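Local coordinates for protein type I modular polyketide synthase (PDB 6IYR) that probably selects and loads an extender acyl unit from its coenzyme A thioester, as the acyltransferase domain of a salinomycin polyketide synthase module, at residues V377-A382 with V405-T410; T385-G390 with D412-P417. All coordinates share one frame; numbering follows the deposited sequence.

Overall arrangement
Contacts 1 and 2 are successive points along one helix pair, 379-388 and 404-414, with centres about 11 Å apart. Along the chain the order is 377-382, 385-390, 405-410, 412-417, so the segments alternate and the helices run alongside each other from N-terminal to C-terminal ends. Strand 393-396 lies between the helices in sequence and strand 419-421 follows the second; both belong to the four-stranded parallel sheet of the acyltransferase core. Contact 1 is buried, about 13 Å from the chain centre, whereas contact 2, about 19 Å out, is partly open. They meet where Thr-410 OG1, in a less surely placed side chain, is modelled 3.7 Å from Leu-387 CD2, forming one interface between the helices.

Contact 1 (V377-A382 with V405-T410); sequences VRFEDA and VGVQET
Phe-379, in the first turn of helix 379-388, meets Val-407 of helix 404-414 with the end of its ring. The tight part of the contact is this pair: Val-407 CG2 sits at the ring edge, close to the ring plane, 3.7 Å from Phe-379 CE2 and equally near CZ. With CG anti to the backbone N (chi1 -171°), the Phe-379 ring reaches across although its CB does not head for the other helix. Both residues are buried; Phe-379 also packs on Asn-285 of strand 279-286, and Val-407 on Thr-420 of strand 419-421.

The looser side belongs to Glu-380 and Thr-410, whose CG and CG2 are 4.1 Å apart, a contact that is doubtful because the Thr-410 methyl is crowded in the model. Beyond CG the Glu-380 chain is extended, and its carboxylate turns to Arg-384 in a salt bridge through OE2. Its OE1 stays 6.8 Å from Glu-409 OE1, which is bonded to Gln-288 N; the separation probably keeps repulsion between these like charges modest. Side-by-side helices of this kind, each leading into a strand of a parallel sheet, are characteristic of an alpha/beta core.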
loop_
_atom_site.group_PDB
_atom_site.type_symbol
_atom_site.label_atom_id
_atom_site.label_comp_id
_atom_site.label_asym_id
_atom_site.label_seq_id
_atom_site.Cartn_x
_atom_site.Cartn_y
_atom_site.Cartn_z
ATOM N N VAL A 377 10.640 -5.534 12.178
ATOM C CA VAL A 377 9.783 -5.819 11.061
ATOM C C VAL A 377 10.699 -6.348 9.974
ATOM O O VAL A 377 11.500 -5.623 9.426
ATOM C CB VAL A 377 9.089 -4.548 10.560
ATOM C CG1 VAL A 377 8.300 -4.823 9.299
ATOM C CG2 VAL A 377 8.223 -3.939 11.637
ATOM N N ARG A 378 10.587 -7.631 9.678
ATOM C CA ARG A 378 11.420 -8.242 8.654
ATOM C C ARG A 378 10.782 -8.158 7.268
ATOM O O ARG A 378 10.433 -9.158 6.671
ATOM C CB ARG A 378 11.729 -9.679 9.034
ATOM C CG ARG A 378 12.060 -9.830 10.500
ATOM C CD ARG A 378 12.776 -11.123 10.815
ATOM N NE ARG A 378 13.001 -11.241 12.253
ATOM C CZ ARG A 378 14.097 -10.831 12.883
ATOM N NH1 ARG A 378 14.188 -10.974 14.195
ATOM N NH2 ARG A 378 15.095 -10.290 12.201
ATOM N N PHE A 379 10.630 -6.939 6.781
ATOM C CA PHE A 379 10.005 -6.696 5.500
ATOM C C PHE A 379 10.773 -7.219 4.301
ATOM O O PHE A 379 10.218 -7.915 3.477
ATOM C CB PHE A 379 9.682 -5.222 5.350
ATOM C CG PHE A 379 8.858 -4.907 4.157
ATOM C CD1 PHE A 379 7.518 -5.198 4.136
ATOM C CD2 PHE A 379 9.422 -4.302 3.065
ATOM C CE1 PHE A 379 6.754 -4.903 3.040
ATOM C CE2 PHE A 379 8.663 -4.007 1.965
ATOM C CZ PHE A 379 7.332 -4.305 1.956
ATOM N N GLU A 380 12.080 -6.998 4.276
ATOM C CA GLU A 380 12.905 -7.442 3.164
ATOM C C GLU A 380 12.872 -8.950 3.027
ATOM O O GLU A 380 12.802 -9.467 1.940
ATOM C CB GLU A 380 14.357 -6.982 3.312
ATOM C CG GLU A 380 15.287 -7.580 2.277
ATOM C CD GLU A 380 16.758 -7.433 2.602
ATOM O OE1 GLU A 380 17.107 -6.916 3.667
ATOM O OE2 GLU A 380 17.578 -7.851 1.785
ATOM N N ASP A 381 12.905 -9.635 4.152
ATOM C CA ASP A 381 12.884 -11.067 4.197
ATOM C C ASP A 381 11.622 -11.614 3.575
ATOM O O ASP A 381 11.670 -12.543 2.812
ATOM C CB ASP A 381 12.872 -11.455 5.651
ATOM C CG ASP A 381 13.911 -12.435 5.975
ATOM O OD1 ASP A 381 14.838 -12.055 6.707
ATOM O OD2 ASP A 381 13.794 -13.578 5.501
ATOM N N ALA A 382 10.499 -11.011 3.900
ATOM C CA ALA A 382 9.242 -11.432 3.355
ATOM C C ALA A 382 9.215 -11.233 1.852
ATOM O O ALA A 382 8.791 -12.098 1.122
ATOM C CB ALA A 382 8.124 -10.661 3.995
ATOM N N VAL A 405 9.763 1.979 -2.618
ATOM C CA VAL A 405 11.223 2.112 -2.809
ATOM C C VAL A 405 11.978 0.902 -2.259
ATOM O O VAL A 405 12.956 0.434 -2.849
ATOM C CB VAL A 405 11.756 3.383 -2.127
ATOM C CG1 VAL A 405 13.283 3.413 -2.147
ATOM C CG2 VAL A 405 11.175 4.608 -2.827
ATOM N N GLY A 406 11.560 0.421 -1.090
ATOM C CA GLY A 406 12.221 -0.727 -0.479
ATOM C C GLY A 406 11.932 -2.036 -1.196
ATOM O O GLY A 406 12.809 -2.890 -1.341
ATOM N N VAL A 407 10.710 -2.199 -1.681
ATOM C CA VAL A 407 10.431 -3.393 -2.516
ATOM C C VAL A 407 11.295 -3.345 -3.781
ATOM O O VAL A 407 11.954 -4.324 -4.149
ATOM C CB VAL A 407 8.939 -3.497 -2.882
ATOM C CG1 VAL A 407 8.666 -4.708 -3.805
ATOM C CG2 VAL A 407 8.084 -3.556 -1.623
ATOM N N GLN A 408 11.352 -2.173 -4.412
ATOM C CA GLN A 408 12.106 -2.026 -5.657
ATOM C C GLN A 408 13.589 -2.292 -5.453
ATOM O O GLN A 408 14.236 -2.969 -6.274
ATOM C CB GLN A 408 11.921 -0.605 -6.213
ATOM C CG GLN A 408 12.533 -0.418 -7.596
ATOM C CD GLN A 408 11.851 -1.276 -8.652
ATOM O OE1 GLN A 408 12.419 -2.260 -9.147
ATOM N NE2 GLN A 408 10.597 -0.986 -8.906
ATOM N N GLU A 409 14.105 -1.871 -4.302
ATOM C CA GLU A 409 15.502 -2.122 -3.964
ATOM C C GLU A 409 15.773 -3.619 -3.805
ATOM O O GLU A 409 16.836 -4.122 -4.191
ATOM C CB GLU A 409 15.855 -1.356 -2.668
ATOM C CG GLU A 409 17.301 -1.481 -2.202
ATOM C CD GLU A 409 17.596 -0.645 -0.950
ATOM O OE1 GLU A 409 17.433 -1.132 0.194
ATOM O OE2 GLU A 409 18.057 0.490 -1.116
ATOM N N THR A 410 14.838 -4.366 -3.215
ATOM C CA THR A 410 15.094 -5.795 -3.098
ATOM C C THR A 410 14.883 -6.563 -4.408
ATOM O O THR A 410 15.676 -7.449 -4.730
ATOM C CB THR A 410 14.425 -6.491 -1.903
ATOM O OG1 THR A 410 13.545 -7.522 -2.344
ATOM C CG2 THR A 410 13.784 -5.545 -0.997
#

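Contact 2 (T385-G390 with D412-P417); sequences TLLDRG and DAVGAP
Leu-387 packs against Val-414 and Ala-416 where the C-terminal ends of helices 379-388 and 404-414 come together; each helix finishes in a Schellman motif. Helix 404-414 is the helix of a beta-alpha-beta crossover from strand 393-396 to strand 419-421, and the segment 412-417 carries the chain from that helix toward the second strand.

Backbone bonds shape the two ends. In the first, Gly-390, at positive phi, is the C-prime residue: its N bonds to Leu-387 O at 2.8 Å, and His-391 N reaches Leu-386 O. In the second, Gly-415 plays the same part, but its N lies 3.4 Å from Asp-412 O, a weak bond. After this turn the CB of Ala-416 points toward helix 379-388.

Between the segments the contact is wholly apolar. Leu-387 is buried and also touches Phe-394 of the sheet and Ala-418, whereas Val-414 is exposed. The chi1 (-108°) and chi2 (15°) of Leu-387 both lie off the staggered positions, perhaps a sign of mild strain. Leu-387 CD2 approaches Val-414 CG2, the methyl beside the backbone N, at 4.2 Å, while the branch point CG of Leu-387 lies 3.9 Å from Ala-416 CB.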
loop_
_atom_site.group_PDB
_atom_site.type_symbol
_atom_site.label_atom_id
_atom_site.label_comp_id
_atom_site.label_asym_id
_atom_site.label_seq_id
_atom_site.Cartn_x
_atom_site.Cartn_y
_atom_site.Cartn_z
ATOM N N THR A 385 11.220 -13.861 0.160
ATOM C CA THR A 385 10.480 -15.106 0.172
ATOM C C THR A 385 9.479 -15.142 -0.984
ATOM O O THR A 385 9.413 -16.129 -1.724
ATOM C CB THR A 385 9.759 -15.244 1.501
ATOM O OG1 THR A 385 10.750 -15.522 2.484
ATOM C CG2 THR A 385 8.749 -16.374 1.502
ATOM N N LEU A 386 8.758 -14.040 -1.189
ATOM C CA LEU A 386 7.730 -14.009 -2.227
ATOM C C LEU A 386 8.311 -14.010 -3.639
ATOM O O LEU A 386 7.818 -14.695 -4.539
ATOM C CB LEU A 386 6.773 -12.840 -2.021
ATOM C CG LEU A 386 6.029 -12.990 -0.706
ATOM C CD1 LEU A 386 5.258 -11.757 -0.310
ATOM C CD2 LEU A 386 5.055 -14.143 -0.778
ATOM N N LEU A 387 9.422 -13.325 -3.786
ATOM C CA LEU A 387 10.127 -13.265 -5.037
ATOM C C LEU A 387 10.582 -14.663 -5.406
ATOM O O LEU A 387 10.403 -15.105 -6.539
ATOM C CB LEU A 387 11.334 -12.364 -4.881
ATOM C CG LEU A 387 11.293 -10.995 -5.549
ATOM C CD1 LEU A 387 9.933 -10.487 -6.013
ATOM C CD2 LEU A 387 12.074 -9.994 -4.743
ATOM N N ASP A 388 11.162 -15.367 -4.443
ATOM C CA ASP A 388 11.602 -16.742 -4.674
ATOM C C ASP A 388 10.466 -17.705 -5.013
ATOM O O ASP A 388 10.646 -18.640 -5.751
ATOM C CB ASP A 388 12.370 -17.282 -3.478
ATOM C CG ASP A 388 13.570 -18.078 -3.910
ATOM O OD1 ASP A 388 14.500 -17.463 -4.469
ATOM O OD2 ASP A 388 13.479 -19.315 -3.941
ATOM N N ARG A 389 9.278 -17.420 -4.524
ATOM C CA ARG A 389 8.108 -18.159 -4.917
ATOM C C ARG A 389 7.466 -17.667 -6.216
ATOM O O ARG A 389 6.423 -18.171 -6.610
ATOM C CB ARG A 389 7.114 -18.189 -3.759
ATOM C CG ARG A 389 7.703 -18.961 -2.570
ATOM C CD ARG A 389 6.954 -18.670 -1.303
ATOM N NE ARG A 389 5.554 -19.075 -1.387
ATOM C CZ ARG A 389 5.121 -20.295 -1.068
ATOM N NH1 ARG A 389 5.992 -21.187 -0.646
ATOM N NH2 ARG A 389 3.833 -20.631 -1.156
ATOM N N GLY A 390 8.140 -16.781 -6.951
ATOM C CA GLY A 390 7.661 -16.394 -8.284
ATOM C C GLY A 390 6.582 -15.333 -8.353
ATOM O O GLY A 390 6.008 -15.122 -9.402
ATOM N N ASP A 412 15.526 -5.283 -7.275
ATOM C CA ASP A 412 16.728 -4.996 -8.053
ATOM C C ASP A 412 17.895 -5.847 -7.605
ATOM O O ASP A 412 18.726 -6.225 -8.414
ATOM C CB ASP A 412 17.131 -3.510 -7.975
ATOM C CG ASP A 412 16.165 -2.593 -8.730
ATOM O OD1 ASP A 412 15.287 -3.114 -9.424
ATOM O OD2 ASP A 412 16.185 -1.354 -8.511
ATOM N N ALA A 413 18.050 -6.059 -6.312
ATOM C CA ALA A 413 19.234 -6.761 -5.860
ATOM C C ALA A 413 19.073 -8.245 -6.160
ATOM O O ALA A 413 20.036 -8.955 -6.335
ATOM C CB ALA A 413 19.448 -6.541 -4.377
ATOM N N VAL A 414 17.851 -8.742 -6.132
ATOM C CA VAL A 414 17.633 -10.137 -6.470
ATOM C C VAL A 414 17.750 -10.350 -7.981
ATOM O O VAL A 414 17.966 -11.456 -8.442
ATOM C CB VAL A 414 16.246 -10.592 -6.004
ATOM C CG1 VAL A 414 15.945 -11.987 -6.525
ATOM C CG2 VAL A 414 16.192 -10.583 -4.485
ATOM N N GLY A 415 17.457 -9.313 -8.744
ATOM C CA GLY A 415 17.362 -9.424 -10.201
ATOM C C GLY A 415 16.087 -10.086 -10.681
ATOM O O GLY A 415 16.063 -10.654 -11.747
ATOM N N ALA A 416 15.011 -9.999 -9.916
ATOM C CA ALA A 416 13.767 -10.657 -10.311
ATOM C C ALA A 416 13.020 -9.787 -11.311
ATOM O O ALA A 416 13.149 -8.569 -11.311
ATOM C CB ALA A 416 12.898 -10.911 -9.091
ATOM N N PRO A 417 12.254 -10.410 -12.192
ATOM C CA PRO A 417 11.336 -9.665 -13.026
ATOM C C PRO A 417 10.019 -9.501 -12.292
ATOM O O PRO A 417 9.218 -10.436 -12.239
ATOM C CB PRO A 417 11.133 -10.599 -14.204
ATOM C CG PRO A 417 11.252 -11.969 -13.601
ATOM C CD PRO A 417 12.007 -11.852 -12.294
#